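Local coordinates for DinB-like domain-containing protein (Thermus thermophilus, PDB 2YQY) that is of unknown function but folds as a DinB-like four-helix bundle with an exposed histidine triad, which suggests a metal-binding role, at residues 158-161 with 162-166; 23-26 with 27-31. All coordinates share one frame; numbering follows the deposited sequence.

In the fold
Interaction 1 (residues 158-161 with 162-166) covers the last turns of helix 153-165 and the residue after it, and interaction 2 (residues 23-26 with 27-31) does the same for helix 10-30. Their centres lie about 11 Å apart, and they pack side by side in the four-helix bundle, from Leu160 CD2 on Ala23 CB at 3.6 Å and the buried pair Leu163 CD1 and Leu24 CD1 at 3.8 Å to exposed Gln164, whose CG meets Leu27 CD1 at 3.8 Å. His159 of interaction 1 fits an HExxH pattern with His155 and Glu156. Leu24 touches Glu156, so interaction 1 contributes to that possible site and interaction 2 packs beside it.

Interaction 1 of 2, residues 158-161 with 162-166; sequences HHLK and ALQAS
The C-terminal turns of helix 153-165 form this contact, where Leu160 and Gln164, one turn apart, meet through both backbone and side chains. Gln164 N donates to Leu160 O at 2.9 Å in an almost straight bond (178° at the hydrogen). Three more alpha-helical i to i+4 bonds run beside it, from Ala162 N, Leu163 N and Ala165 N to the carbonyls of His158, His159 and Lys161. The Gln164 amide turns a face to Leu160, whose CG lies over it, 3.9 Å from Gln164 NE2, the two side chains crossing at a slant. Gln164 CG stands opposite its own carbonyl carbon (chi1 -65°), which brings it to 3.4 Å from Leu160 O; from there the extended chain carries the amide toward Leu160.

This is one of the helices of the DinB-like four-helix bundle, and its buried Leu163 faces two neighbours, packing on Leu27 of helix 10-30 and on Pro47 and Val50 of helix 47-71. Leu163 CG also comes within 3.4 Å of His159 O. The His159 ring meets those of His155 and His53, probably the exposed histidine triad of this protein, a possible metal site with no metal bound here; His158 CD2 sits over one face of the His159 ring, 3.6 Å above the plane.

Interaction 2 of 2, residues 23-26 with 27-31; sequences ALLA and LLREA
Leu24 and Leu28 pack against each other at the buried side of helix 10-30, with Leu24 CG 4.0 Å from Leu28 CD1 and the two side chains at a slant to each other. Their first torsions differ: Leu24 CG is trans to its backbone N (chi1 175°), which swings the branch forward along the helix, whereas Leu28 CG lies trans to its own carbonyl carbon (chi1 -64°) and leans back to 3.4 Å from Leu24 O. That same oxygen accepts a hydrogen bond from Leu28 N at 3.0 Å, so polar and apolar contacts coincide on one turn. Neighbouring helices enclose this side, Leu28 touching Leu106 and Leu113 of helix 106-126 and Leu36 of helix 33-36.

Leu25 sits at the border, packed on helix 106-126, and Arg29 beside it, pointing the same way, leads to the looser, more polar exposed side. The guanidinium lies with one face over Leu25 CB, which NH1 approaches to 3.7 Å; the extended chain from CG to NE gives it that reach. Glu30, also exposed, turns its carboxylate back toward Ala26, with OE2 4.0 Å from Ala26 CB. Below, Arg29 N reaches Leu25 O at 3.0 Å, but the Glu30 N to Ala26 O bond is bent, 135° at the hydrogen, and those from Ala31 N that follow are weak. Ala31 then leaves helical geometry, and the chain passes on to helix 33-36. One face of leucines turned inward and a charged face turned to solvent make this the amphipathic helix end of a four-helix bundle.

Interaction 1 of 2, residues 158-161 with 162-166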
ATOM      1  N   HIS A 158      -1.156   7.236   5.131  1.00 16.67           N
ATOM      2  CA  HIS A 158      -0.245   8.360   5.061  1.00 16.59           C
ATOM      3  C   HIS A 158      -0.240   9.014   3.646  1.00 17.63           C
ATOM      4  O   HIS A 158      -0.345  10.261   3.504  1.00 16.73           O
ATOM      5  CB  HIS A 158       1.166   7.908   5.426  1.00 16.67           C
ATOM      6  CG  HIS A 158       2.192   8.954   5.143  1.00 14.93           C
ATOM      7  ND1 HIS A 158       2.576   9.891   6.079  1.00 18.05           N
ATOM      8  CD2 HIS A 158       2.866   9.252   4.006  1.00 18.51           C
ATOM      9  CE1 HIS A 158       3.453  10.718   5.537  1.00 17.23           C
ATOM     10  NE2 HIS A 158       3.638  10.362   4.275  1.00 16.81           N
ATOM     11  N   HIS A 159      -0.144   8.182   2.604  1.00 17.25           N
ATOM     12  CA  HIS A 159      -0.035   8.737   1.227  1.00 17.71           C
ATOM     13  C   HIS A 159      -1.363   9.280   0.729  1.00 17.61           C
ATOM     14  O   HIS A 159      -1.407  10.302   0.072  1.00 18.49           O
ATOM     15  CB  HIS A 159       0.612   7.729   0.275  1.00 15.88           C
ATOM     16  CG  HIS A 159       2.084   7.566   0.546  1.00 16.45           C
ATOM     17  ND1 HIS A 159       2.994   8.564   0.284  1.00 14.37           N
ATOM     18  CD2 HIS A 159       2.774   6.595   1.189  1.00 15.93           C
ATOM     19  CE1 HIS A 159       4.191   8.198   0.710  1.00 13.47           C
ATOM     20  NE2 HIS A 159       4.084   6.993   1.248  1.00 14.36           N
ATOM     21  N   LEU A 160      -2.450   8.610   1.083  1.00 24.35           N
ATOM     22  CA  LEU A 160      -3.784   9.156   0.832  1.00 24.72           C
ATOM     23  C   LEU A 160      -3.973  10.550   1.469  1.00 25.13           C
ATOM     24  O   LEU A 160      -4.414  11.484   0.822  1.00 23.84           O
ATOM     25  CB  LEU A 160      -4.845   8.174   1.357  1.00 24.69           C
ATOM     26  CG  LEU A 160      -6.317   8.611   1.304  1.00 23.54           C
ATOM     27  CD1 LEU A 160      -6.753   8.842  -0.170  1.00 24.05           C
ATOM     28  CD2 LEU A 160      -7.182   7.576   2.046  1.00 23.04           C
ATOM     29  N   LYS A 161      -3.638  10.673   2.749  1.00 25.50           N
ATOM     30  CA  LYS A 161      -3.676  11.960   3.443  1.00 26.28           C
ATOM     31  C   LYS A 161      -2.856  13.070   2.749  1.00 26.20           C
ATOM     32  O   LYS A 161      -3.308  14.236   2.664  1.00 25.70           O
ATOM     33  CB  LYS A 161      -3.198  11.767   4.875  1.00 25.81           C
ATOM     34  CG  LYS A 161      -3.803  12.678   5.865  1.00 28.68           C
ATOM     35  CD  LYS A 161      -3.368  12.245   7.252  1.00 30.71           C
ATOM     36  CE  LYS A 161      -4.046  10.953   7.688  1.00 30.50           C
ATOM     37  NZ  LYS A 161      -4.972  11.215   8.833  1.00 28.99           N
ATOM     38  N   ALA A 162      -1.657  12.722   2.283  1.00 25.56           N
ATOM     39  CA  ALA A 162      -0.793  13.666   1.559  1.00 25.92           C
ATOM     40  C   ALA A 162      -1.430  14.141   0.237  1.00 25.13           C
ATOM     41  O   ALA A 162      -1.425  15.327  -0.073  1.00 25.40           O
ATOM     42  CB  ALA A 162       0.571  13.049   1.308  1.00 25.77           C
ATOM     43  N   LEU A 163      -1.991  13.200  -0.518  1.00 25.09           N
ATOM     44  CA  LEU A 163      -2.758  13.512  -1.723  1.00 24.48           C
ATOM     45  C   LEU A 163      -3.986  14.380  -1.427  1.00 24.04           C
ATOM     46  O   LEU A 163      -4.157  15.406  -2.064  1.00 23.79           O
ATOM     47  CB  LEU A 163      -3.160  12.234  -2.447  1.00 25.25           C
ATOM     48  CG  LEU A 163      -2.041  11.397  -3.075  1.00 25.75           C
ATOM     49  CD1 LEU A 163      -2.686  10.273  -3.810  1.00 27.15           C
ATOM     50  CD2 LEU A 163      -1.215  12.258  -4.018  1.00 25.59           C
ATOM     51  N   GLN A 164      -4.827  14.002  -0.453  1.00 24.13           N
ATOM     52  CA  GLN A 164      -5.960  14.872  -0.074  1.00 24.19           C
ATOM     53  C   GLN A 164      -5.499  16.285   0.312  1.00 24.74           C
ATOM     54  O   GLN A 164      -6.152  17.285  -0.048  1.00 23.94           O
ATOM     55  CB  GLN A 164      -6.747  14.268   1.068  1.00 24.89           C
ATOM     56  CG  GLN A 164      -7.431  12.967   0.701  1.00 23.79           C
ATOM     57  CD  GLN A 164      -7.857  12.174   1.914  1.00 26.27           C
ATOM     58  OE1 GLN A 164      -7.220  12.214   2.975  1.00 21.24           O
ATOM     59  NE2 GLN A 164      -8.941  11.421   1.750  1.00 22.62           N
ATOM     60  N   ALA A 165      -4.365  16.391   1.006  1.00 23.98           N
ATOM     61  CA  ALA A 165      -3.856  17.706   1.416  1.00 25.03           C
ATOM     62  C   ALA A 165      -3.449  18.570   0.206  1.00 25.41           C
ATOM     63  O   ALA A 165      -3.365  19.785   0.306  1.00 23.89           O
ATOM     64  CB  ALA A 165      -2.696  17.548   2.369  1.00 24.67           C
ATOM     65  N   SER A 166      -3.195  17.917  -0.927  1.00 26.71           N
ATOM     66  CA  SER A 166      -2.821  18.573  -2.175  1.00 27.40           C
ATOM     67  C   SER A 166      -4.008  18.928  -3.050  1.00 27.08           C
ATOM     68  O   SER A 166      -3.794  19.381  -4.176  1.00 25.89           O
ATOM     69  CB  SER A 166      -1.903  17.658  -2.978  1.00 27.09           C
ATOM     70  OG  SER A 166      -0.611  17.646  -2.407  1.00 30.67           O
TER

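Interaction 2 of 2, residues 23-26 with 27-31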
ATOM      1  N   ALA A  23     -10.981   4.951  -0.914  1.00 20.46           N
ATOM      2  CA  ALA A  23     -10.762   6.398  -0.860  1.00 20.65           C
ATOM      3  C   ALA A  23      -9.715   6.813  -1.915  1.00 20.75           C
ATOM      4  O   ALA A  23      -9.913   7.762  -2.666  1.00 20.62           O
ATOM      5  CB  ALA A  23     -10.348   6.815   0.560  1.00 20.79           C
ATOM      6  N   LEU A  24      -8.606   6.079  -1.978  1.00 20.63           N
ATOM      7  CA  LEU A  24      -7.556   6.361  -2.953  1.00 20.88           C
ATOM      8  C   LEU A  24      -8.046   6.216  -4.393  1.00 20.04           C
ATOM      9  O   LEU A  24      -7.780   7.079  -5.228  1.00 20.76           O
ATOM     10  CB  LEU A  24      -6.321   5.438  -2.728  1.00 20.00           C
ATOM     11  CG  LEU A  24      -5.210   5.601  -3.791  1.00 20.35           C
ATOM     12  CD1 LEU A  24      -4.663   7.026  -3.781  1.00 22.33           C
ATOM     13  CD2 LEU A  24      -4.054   4.614  -3.553  1.00 21.90           C
ATOM     14  N   LEU A  25      -8.697   5.095  -4.702  1.00 20.26           N
ATOM     15  CA  LEU A  25      -9.131   4.858  -6.082  1.00 20.12           C
ATOM     16  C   LEU A  25     -10.105   5.932  -6.548  1.00 20.22           C
ATOM     17  O   LEU A  25     -10.014   6.377  -7.700  1.00 20.82           O
ATOM     18  CB  LEU A  25      -9.747   3.476  -6.260  1.00 19.18           C
ATOM     19  CG  LEU A  25      -8.824   2.285  -6.066  1.00 19.46           C
ATOM     20  CD1 LEU A  25      -9.627   1.011  -6.301  1.00 18.70           C
ATOM     21  CD2 LEU A  25      -7.621   2.354  -7.000  1.00 19.67           C
ATOM     22  N   ALA A  26     -11.005   6.361  -5.649  1.00 20.32           N
ATOM     23  CA  ALA A  26     -12.019   7.395  -5.976  1.00 19.94           C
ATOM     24  C   ALA A  26     -11.367   8.778  -6.215  1.00 20.36           C
ATOM     25  O   ALA A  26     -11.698   9.485  -7.176  1.00 19.13           O
ATOM     26  CB  ALA A  26     -13.084   7.469  -4.865  1.00 20.23           C
ATOM     27  N   LEU A  27     -10.443   9.146  -5.333  1.00 20.52           N
ATOM     28  CA  LEU A  27      -9.620  10.339  -5.499  1.00 20.90           C
ATOM     29  C   LEU A  27      -8.921  10.362  -6.863  1.00 20.33           C
ATOM     30  O   LEU A  27      -9.001  11.376  -7.594  1.00 19.65           O
ATOM     31  CB  LEU A  27      -8.603  10.456  -4.352  1.00 20.92           C
ATOM     32  CG  LEU A  27      -7.644  11.640  -4.417  1.00 21.60           C
ATOM     33  CD1 LEU A  27      -7.090  12.040  -3.016  1.00 20.01           C
ATOM     34  CD2 LEU A  27      -6.494  11.364  -5.405  1.00 21.43           C
ATOM     35  N   LEU A  28      -8.248   9.256  -7.224  1.00 19.40           N
ATOM     36  CA  LEU A  28      -7.549   9.212  -8.531  1.00 19.40           C
ATOM     37  C   LEU A  28      -8.509   9.339  -9.727  1.00 18.56           C
ATOM     38  O   LEU A  28      -8.218  10.078 -10.675  1.00 18.48           O
ATOM     39  CB  LEU A  28      -6.707   7.953  -8.678  1.00 19.23           C
ATOM     40  CG  LEU A  28      -5.527   7.778  -7.705  1.00 18.48           C
ATOM     41  CD1 LEU A  28      -5.019   6.330  -7.764  1.00 18.00           C
ATOM     42  CD2 LEU A  28      -4.397   8.800  -7.979  1.00 20.33           C
ATOM     43  N   ARG A  29      -9.624   8.602  -9.682  1.00 31.15           N
ATOM     44  CA  ARG A  29     -10.609   8.578 -10.768  1.00 31.00           C
ATOM     45  C   ARG A  29     -11.384   9.893 -10.921  1.00 30.99           C
ATOM     46  O   ARG A  29     -11.884  10.193 -11.995  1.00 29.85           O
ATOM     47  CB  ARG A  29     -11.597   7.428 -10.581  1.00 30.26           C
ATOM     48  CG  ARG A  29     -11.055   6.074 -10.961  1.00 30.45           C
ATOM     49  CD  ARG A  29     -11.972   4.971 -10.444  1.00 32.41           C
ATOM     50  NE  ARG A  29     -11.441   3.633 -10.713  1.00 33.32           N
ATOM     51  CZ  ARG A  29     -11.639   2.563  -9.941  1.00 32.82           C
ATOM     52  NH1 ARG A  29     -12.358   2.649  -8.821  1.00 31.67           N
ATOM     53  NH2 ARG A  29     -11.101   1.401 -10.282  1.00 32.94           N
ATOM     54  N   GLU A  30     -11.496  10.664  -9.846  1.00 31.70           N
ATOM     55  CA  GLU A  30     -12.255  11.912  -9.879  1.00 31.59           C
ATOM     56  C   GLU A  30     -11.365  13.138 -10.078  1.00 31.19           C
ATOM     57  O   GLU A  30     -11.861  14.214 -10.371  1.00 29.73           O
ATOM     58  CB  GLU A  30     -13.126  12.044  -8.625  1.00 30.75           C
ATOM     59  CG  GLU A  30     -14.158  10.927  -8.503  1.00 32.75           C
ATOM     60  CD  GLU A  30     -14.821  10.846  -7.128  1.00 34.25           C
ATOM     61  OE1 GLU A  30     -14.634  11.763  -6.307  1.00 36.72           O
ATOM     62  OE2 GLU A  30     -15.536   9.862  -6.868  1.00 34.66           O
ATOM     63  N   ALA A  31     -10.052  12.962  -9.938  1.00 31.98           N
ATOM     64  CA  ALA A  31      -9.095  14.060 -10.080  1.00 32.20           C
ATOM     65  C   ALA A  31      -9.028  14.602 -11.501  1.00 32.60           C
ATOM     66  O   ALA A  31      -9.141  13.859 -12.475  1.00 32.15           O
ATOM     67  CB  ALA A  31      -7.695  13.620  -9.647  1.00 32.61           C
TER